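Local coordinates for protein endo-1,4-beta-xylanase (Uncultured bacterium, PDB 7AX7) that uses a cobalt ion in its CE4 domain to cleave acetyl groups from acetylated xylan, as part of a multidomain xylanase, at residues S73-S85 with N107-I119. Residues are numbered along the deposited sequence; the frame is centred on the assembly and turned at random.
Sequences SAQNIRNEMEWTS and NNTMYQNIDYPFI
Arg78 reaches from helix 74-92 across Asn113, its guanidinium plane almost perpendicular (88°) to the amide. NE gives Asn113 OD1 a weak, bent hydrogen bond (2.8 Å, N-H...O 118°), while Asn113 CA lies off-centre over one face of the guanidinium. The extended run from CG to NE carries the charged end out to Asp115, whose OD2 sits at the guanidinium edge in a long salt bridge to NH1 (3.8 Å). A water accepts from Arg78 NH2 and lies within bonding distance of Gln112 O and Asp115 OD1. Without the guanidinium, as with an alanine here, Asn113 OD1 and the Asp115 carboxylate would probably lose their positive partner. The Asn113 amide is held from its other end as well: ND2 donates to Thr109 O (3.0 Å), close to the amide plane, and packs against Ala74 CB. In the NodB-homology fold of the polysaccharide deacetylases, a distorted (beta/alpha) barrel, this contact joins helix 74-92 to short helix 108-113 and the loop entering strand 118-123; the axes of 74-85 and 108-113 cross at -52°, 9.4 Å apart at their closest. Beneath these polar groups, Ile77 divides its branches. CG2, anti to the backbone N, meets Ile114 CG1 at 3.6 Å, and CD1 reaches Met110 CG and Thr109 CG2. One turn on, Met81, bent at chi2 and chi3, brings CE against both Ile114 CG2 and the edge of the Tyr116 ring, 3.6 Å from CD2; Met81 and Ile114 also both touch Phe99. Farther along the helix, Ser85 OG and Tyr116 OH share a short hydrogen bond of 2.6 Å, either hydroxyl a possible donor, pinning the outer end of the ring to the helix.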
loop_
_atom_site.group_PDB
_atom_site.type_symbol
_atom_site.label_atom_id
_atom_site.label_comp_id
_atom_site.label_asym_id
_atom_site.label_seq_id
_atom_site.Cartn_x
_atom_site.Cartn_y
_atom_site.Cartn_z
ATOM N N SER A 73 9.557 -21.179 5.035
ATOM C CA SER A 73 10.085 -21.408 6.370
ATOM C C SER A 73 10.223 -20.084 7.121
ATOM O O SER A 73 10.276 -19.002 6.527
ATOM C CB SER A 73 11.441 -22.098 6.290
ATOM O OG SER A 73 12.382 -21.245 5.664
ATOM N N ALA A 74 10.287 -20.185 8.451
ATOM C CA ALA A 74 10.457 -18.998 9.285
ATOM C C ALA A 74 11.676 -18.194 8.853
ATOM O O ALA A 74 11.617 -16.964 8.751
ATOM C CB ALA A 74 10.582 -19.398 10.756
ATOM N N GLN A 75 12.802 -18.881 8.619
ATOM C CA GLN A 75 14.045 -18.202 8.256
ATOM C C GLN A 75 13.884 -17.442 6.949
ATOM O O GLN A 75 14.313 -16.289 6.829
ATOM C CB GLN A 75 15.190 -19.213 8.137
ATOM C CG GLN A 75 15.564 -19.946 9.433
ATOM C CD GLN A 75 14.479 -20.901 9.964
ATOM O OE1 GLN A 75 13.762 -21.575 9.194
ATOM N NE2 GLN A 75 14.361 -20.960 11.297
ATOM N N ASN A 76 13.276 -18.081 5.950
ATOM C CA ASN A 76 13.130 -17.433 4.655
ATOM C C ASN A 76 12.184 -16.241 4.738
ATOM O O ASN A 76 12.428 -15.212 4.100
ATOM C CB ASN A 76 12.670 -18.448 3.615
ATOM C CG ASN A 76 13.831 -19.266 3.061
ATOM O OD1 ASN A 76 14.978 -18.833 3.115
ATOM N ND2 ASN A 76 13.540 -20.446 2.535
ATOM N N ILE A 77 11.108 -16.359 5.525
ATOM C CA ILE A 77 10.245 -15.209 5.790
ATOM C C ILE A 77 11.066 -14.054 6.355
ATOM O O ILE A 77 11.002 -12.923 5.859
ATOM C CB ILE A 77 9.090 -15.606 6.730
ATOM C CG1 ILE A 77 8.082 -16.510 6.002
ATOM C CG2 ILE A 77 8.361 -14.377 7.261
ATOM C CD1 ILE A 77 7.071 -17.132 6.927
ATOM N N ARG A 78 11.878 -14.325 7.384
ATOM C CA ARG A 78 12.645 -13.242 7.997
ATOM C C ARG A 78 13.621 -12.611 7.006
ATOM O O ARG A 78 13.783 -11.385 6.982
ATOM C CB ARG A 78 13.386 -13.742 9.237
ATOM C CG ARG A 78 12.477 -14.160 10.394
ATOM C CD ARG A 78 13.306 -14.534 11.629
ATOM N NE ARG A 78 12.460 -14.761 12.794
ATOM C CZ ARG A 78 11.928 -13.791 13.536
ATOM N NH1 ARG A 78 12.154 -12.516 13.232
ATOM N NH2 ARG A 78 11.171 -14.090 14.587
ATOM N N ASN A 79 14.291 -13.429 6.186
ATOM C CA ASN A 79 15.190 -12.878 5.176
ATOM C C ASN A 79 14.439 -11.979 4.200
ATOM O O ASN A 79 14.900 -10.880 3.875
ATOM C CB ASN A 79 15.908 -13.999 4.422
ATOM C CG ASN A 79 16.920 -14.722 5.282
ATOM O OD1 ASN A 79 17.276 -14.249 6.363
ATOM N ND2 ASN A 79 17.395 -15.876 4.807
ATOM N N GLU A 80 13.278 -12.434 3.717
ATOM C CA GLU A 80 12.484 -11.607 2.811
ATOM C C GLU A 80 12.200 -10.235 3.424
ATOM O O GLU A 80 12.381 -9.201 2.775
ATOM C CB GLU A 80 11.180 -12.319 2.449
ATOM C CG GLU A 80 11.364 -13.538 1.544
ATOM C CD GLU A 80 10.827 -13.331 0.138
ATOM O OE1 GLU A 80 10.049 -12.380 -0.091
ATOM O OE2 GLU A 80 11.177 -14.136 -0.744
ATOM N N MET A 81 11.768 -10.207 4.687
ATOM C CA MET A 81 11.438 -8.936 5.329
ATOM C C MET A 81 12.677 -8.058 5.502
ATOM O O MET A 81 12.675 -6.874 5.130
ATOM C CB MET A 81 10.766 -9.196 6.675
ATOM C CG MET A 81 9.494 -10.039 6.576
ATOM S SD MET A 81 8.257 -9.292 5.498
ATOM C CE MET A 81 7.977 -7.771 6.435
ATOM N N GLU A 82 13.749 -8.618 6.063
ATOM C CA GLU A 82 14.963 -7.830 6.274
ATOM C C GLU A 82 15.517 -7.282 4.962
ATOM O O GLU A 82 15.902 -6.111 4.882
ATOM C CB GLU A 82 16.013 -8.678 6.991
ATOM C CG GLU A 82 15.573 -9.081 8.388
ATOM C CD GLU A 82 16.414 -10.193 8.989
ATOM O OE1 GLU A 82 17.533 -10.442 8.484
ATOM O OE2 GLU A 82 15.942 -10.819 9.968
ATOM N N TRP A 83 15.581 -8.114 3.924
ATOM C CA TRP A 83 16.114 -7.638 2.653
ATOM C C TRP A 83 15.236 -6.554 2.042
ATOM O O TRP A 83 15.752 -5.648 1.383
ATOM C CB TRP A 83 16.263 -8.797 1.678
ATOM C CG TRP A 83 17.230 -9.827 2.144
ATOM C CD1 TRP A 83 18.290 -9.638 2.985
ATOM C CD2 TRP A 83 17.208 -11.223 1.831
ATOM N NE1 TRP A 83 18.940 -10.827 3.200
ATOM C CE2 TRP A 83 18.297 -11.820 2.507
ATOM C CE3 TRP A 83 16.372 -12.030 1.042
ATOM C CZ2 TRP A 83 18.572 -13.188 2.425
ATOM C CZ3 TRP A 83 16.651 -13.395 0.957
ATOM C CH2 TRP A 83 17.744 -13.955 1.644
ATOM N N THR A 84 13.915 -6.624 2.241
ATOM C CA THR A 84 13.048 -5.595 1.678
ATOM C C THR A 84 13.222 -4.274 2.416
ATOM O O THR A 84 13.349 -3.215 1.789
ATOM C CB THR A 84 11.588 -6.052 1.715
ATOM O OG1 THR A 84 11.442 -7.226 0.910
ATOM C CG2 THR A 84 10.665 -4.947 1.175
ATOM N N SER A 85 13.216 -4.317 3.754
ATOM C CA SER A 85 13.393 -3.101 4.539
ATOM C C SER A 85 14.760 -2.468 4.293
ATOM O O SER A 85 14.870 -1.246 4.171
ATOM C CB SER A 85 13.216 -3.404 6.022
ATOM O OG SER A 85 11.867 -3.699 6.313
ATOM N N ASN A 107 -0.442 -17.044 7.566
ATOM C CA ASN A 107 -0.583 -18.182 8.476
ATOM C C ASN A 107 0.152 -17.869 9.784
ATOM O O ASN A 107 0.742 -16.796 9.950
ATOM C CB ASN A 107 -0.065 -19.482 7.829
ATOM C CG ASN A 107 1.433 -19.454 7.564
ATOM O OD1 ASN A 107 2.096 -18.443 7.800
ATOM N ND2 ASN A 107 1.975 -20.568 7.074
ATOM N N ASN A 108 0.127 -18.826 10.721
ATOM C CA ASN A 108 0.764 -18.608 12.020
ATOM C C ASN A 108 2.252 -18.307 11.870
ATOM O O ASN A 108 2.792 -17.441 12.565
ATOM C CB ASN A 108 0.586 -19.832 12.932
ATOM C CG ASN A 108 -0.853 -20.075 13.336
ATOM O OD1 ASN A 108 -1.216 -21.201 13.676
ATOM N ND2 ASN A 108 -1.680 -19.034 13.299
ATOM N N THR A 109 2.937 -19.046 10.997
ATOM C CA THR A 109 4.381 -18.873 10.860
ATOM C C THR A 109 4.735 -17.438 10.476
ATOM O O THR A 109 5.659 -16.850 11.048
ATOM C CB THR A 109 4.918 -19.885 9.846
ATOM O OG1 THR A 109 4.589 -21.201 10.302
ATOM C CG2 THR A 109 6.438 -19.780 9.691
ATOM N N MET A 110 3.975 -16.840 9.549
ATOM C CA MET A 110 4.213 -15.444 9.183
ATOM C C MET A 110 4.033 -14.517 10.381
ATOM O O MET A 110 4.898 -13.678 10.667
ATOM C CB MET A 110 3.285 -15.033 8.035
ATOM C CG MET A 110 3.675 -15.652 6.713
ATOM S SD MET A 110 2.429 -15.482 5.445
ATOM C CE MET A 110 2.571 -13.718 5.122
ATOM N N TYR A 111 2.905 -14.642 11.089
ATOM C CA TYR A 111 2.664 -13.775 12.239
ATOM C C TYR A 111 3.759 -13.905 13.298
ATOM O O TYR A 111 4.097 -12.918 13.961
ATOM C CB TYR A 111 1.307 -14.088 12.863
ATOM C CG TYR A 111 0.111 -13.430 12.201
ATOM C CD1 TYR A 111 -0.028 -12.044 12.169
ATOM C CD2 TYR A 111 -0.908 -14.201 11.657
ATOM C CE1 TYR A 111 -1.137 -11.446 11.587
ATOM C CE2 TYR A 111 -2.022 -13.617 11.079
ATOM C CZ TYR A 111 -2.130 -12.244 11.042
ATOM O OH TYR A 111 -3.245 -11.684 10.467
ATOM N N GLN A 112 4.311 -15.110 13.479
ATOM C CA GLN A 112 5.359 -15.329 14.470
ATOM C C GLN A 112 6.698 -14.732 14.049
ATOM O O GLN A 112 7.571 -14.530 14.904
ATOM C CB GLN A 112 5.541 -16.836 14.725
ATOM C CG GLN A 112 4.320 -17.548 15.331
ATOM C CD GLN A 112 4.395 -19.074 15.221
ATOM O OE1 GLN A 112 5.388 -19.626 14.755
ATOM N NE2 GLN A 112 3.331 -19.758 15.650
ATOM N N ASN A 113 6.894 -14.464 12.757
ATOM C CA ASN A 113 8.220 -14.142 12.249
ATOM C C ASN A 113 8.263 -12.836 11.476
ATOM O O ASN A 113 9.239 -12.593 10.760
ATOM C CB ASN A 113 8.743 -15.287 11.379
ATOM C CG ASN A 113 9.177 -16.480 12.214
ATOM O OD1 ASN A 113 10.204 -16.421 12.875
ATOM N ND2 ASN A 113 8.374 -17.545 12.222
ATOM N N ILE A 114 7.241 -11.994 11.607
ATOM C CA ILE A 114 7.191 -10.682 10.972
ATOM C C ILE A 114 6.898 -9.659 12.062
ATOM O O ILE A 114 5.894 -9.775 12.777
ATOM C CB ILE A 114 6.143 -10.625 9.843
ATOM C CG1 ILE A 114 6.547 -11.602 8.729
ATOM C CG2 ILE A 114 5.992 -9.203 9.298
ATOM C CD1 ILE A 114 5.560 -11.695 7.593
ATOM N N ASP A 115 7.784 -8.672 12.190
ATOM C CA ASP A 115 7.791 -7.695 13.272
ATOM C C ASP A 115 7.093 -6.390 12.917
ATOM O O ASP A 115 7.141 -5.437 13.705
ATOM C CB ASP A 115 9.238 -7.411 13.691
ATOM C CG ASP A 115 9.921 -8.637 14.262
ATOM O OD1 ASP A 115 9.256 -9.361 15.030
ATOM O OD2 ASP A 115 11.101 -8.886 13.931
ATOM N N TYR A 116 6.466 -6.310 11.762
ATOM C CA TYR A 116 5.714 -5.126 11.405
ATOM C C TYR A 116 4.221 -5.385 11.540
ATOM O O TYR A 116 3.769 -6.530 11.412
ATOM C CB TYR A 116 6.019 -4.694 9.963
ATOM C CG TYR A 116 7.472 -4.396 9.685
ATOM C CD1 TYR A 116 8.054 -3.213 10.125
ATOM C CD2 TYR A 116 8.253 -5.285 8.957
ATOM C CE1 TYR A 116 9.374 -2.924 9.862
ATOM C CE2 TYR A 116 9.582 -5.007 8.684
ATOM C CZ TYR A 116 10.134 -3.829 9.134
ATOM O OH TYR A 116 11.456 -3.561 8.871
ATOM N N PRO A 117 3.423 -4.347 11.789
ATOM C CA PRO A 117 1.965 -4.513 11.710
ATOM C C PRO A 117 1.546 -4.982 10.321
ATOM O O PRO A 117 2.047 -4.499 9.298
ATOM C CB PRO A 117 1.424 -3.111 12.017
ATOM C CG PRO A 117 2.554 -2.403 12.730
ATOM C CD PRO A 117 3.812 -2.969 12.145
ATOM N N PHE A 118 0.609 -5.927 10.301
ATOM C CA PHE A 118 0.029 -6.442 9.066
ATOM C C PHE A 118 -1.110 -5.537 8.597
ATOM O O PHE A 118 -1.995 -5.185 9.384
ATOM C CB PHE A 118 -0.513 -7.862 9.278
ATOM C CG PHE A 118 0.553 -8.940 9.365
ATOM C CD1 PHE A 118 1.567 -8.870 10.312
ATOM C CD2 PHE A 118 0.513 -10.037 8.508
ATOM C CE1 PHE A 118 2.534 -9.865 10.399
ATOM C CE2 PHE A 118 1.476 -11.034 8.586
ATOM C CZ PHE A 118 2.484 -10.946 9.540
ATOM N N ILE A 119 -1.125 -5.219 7.305
ATOM C CA ILE A 119 -2.168 -4.394 6.709
ATOM C C ILE A 119 -2.896 -5.204 5.646
ATOM O O ILE A 119 -2.263 -5.840 4.799
ATOM C CB ILE A 119 -1.594 -3.101 6.102
ATOM C CG1 ILE A 119 -0.912 -2.262 7.191
ATOM C CG2 ILE A 119 -2.701 -2.321 5.396
ATOM C CD1 ILE A 119 -1.821 -1.905 8.360
HETATM O O HOH W 1 8.817 -12.112 15.667
#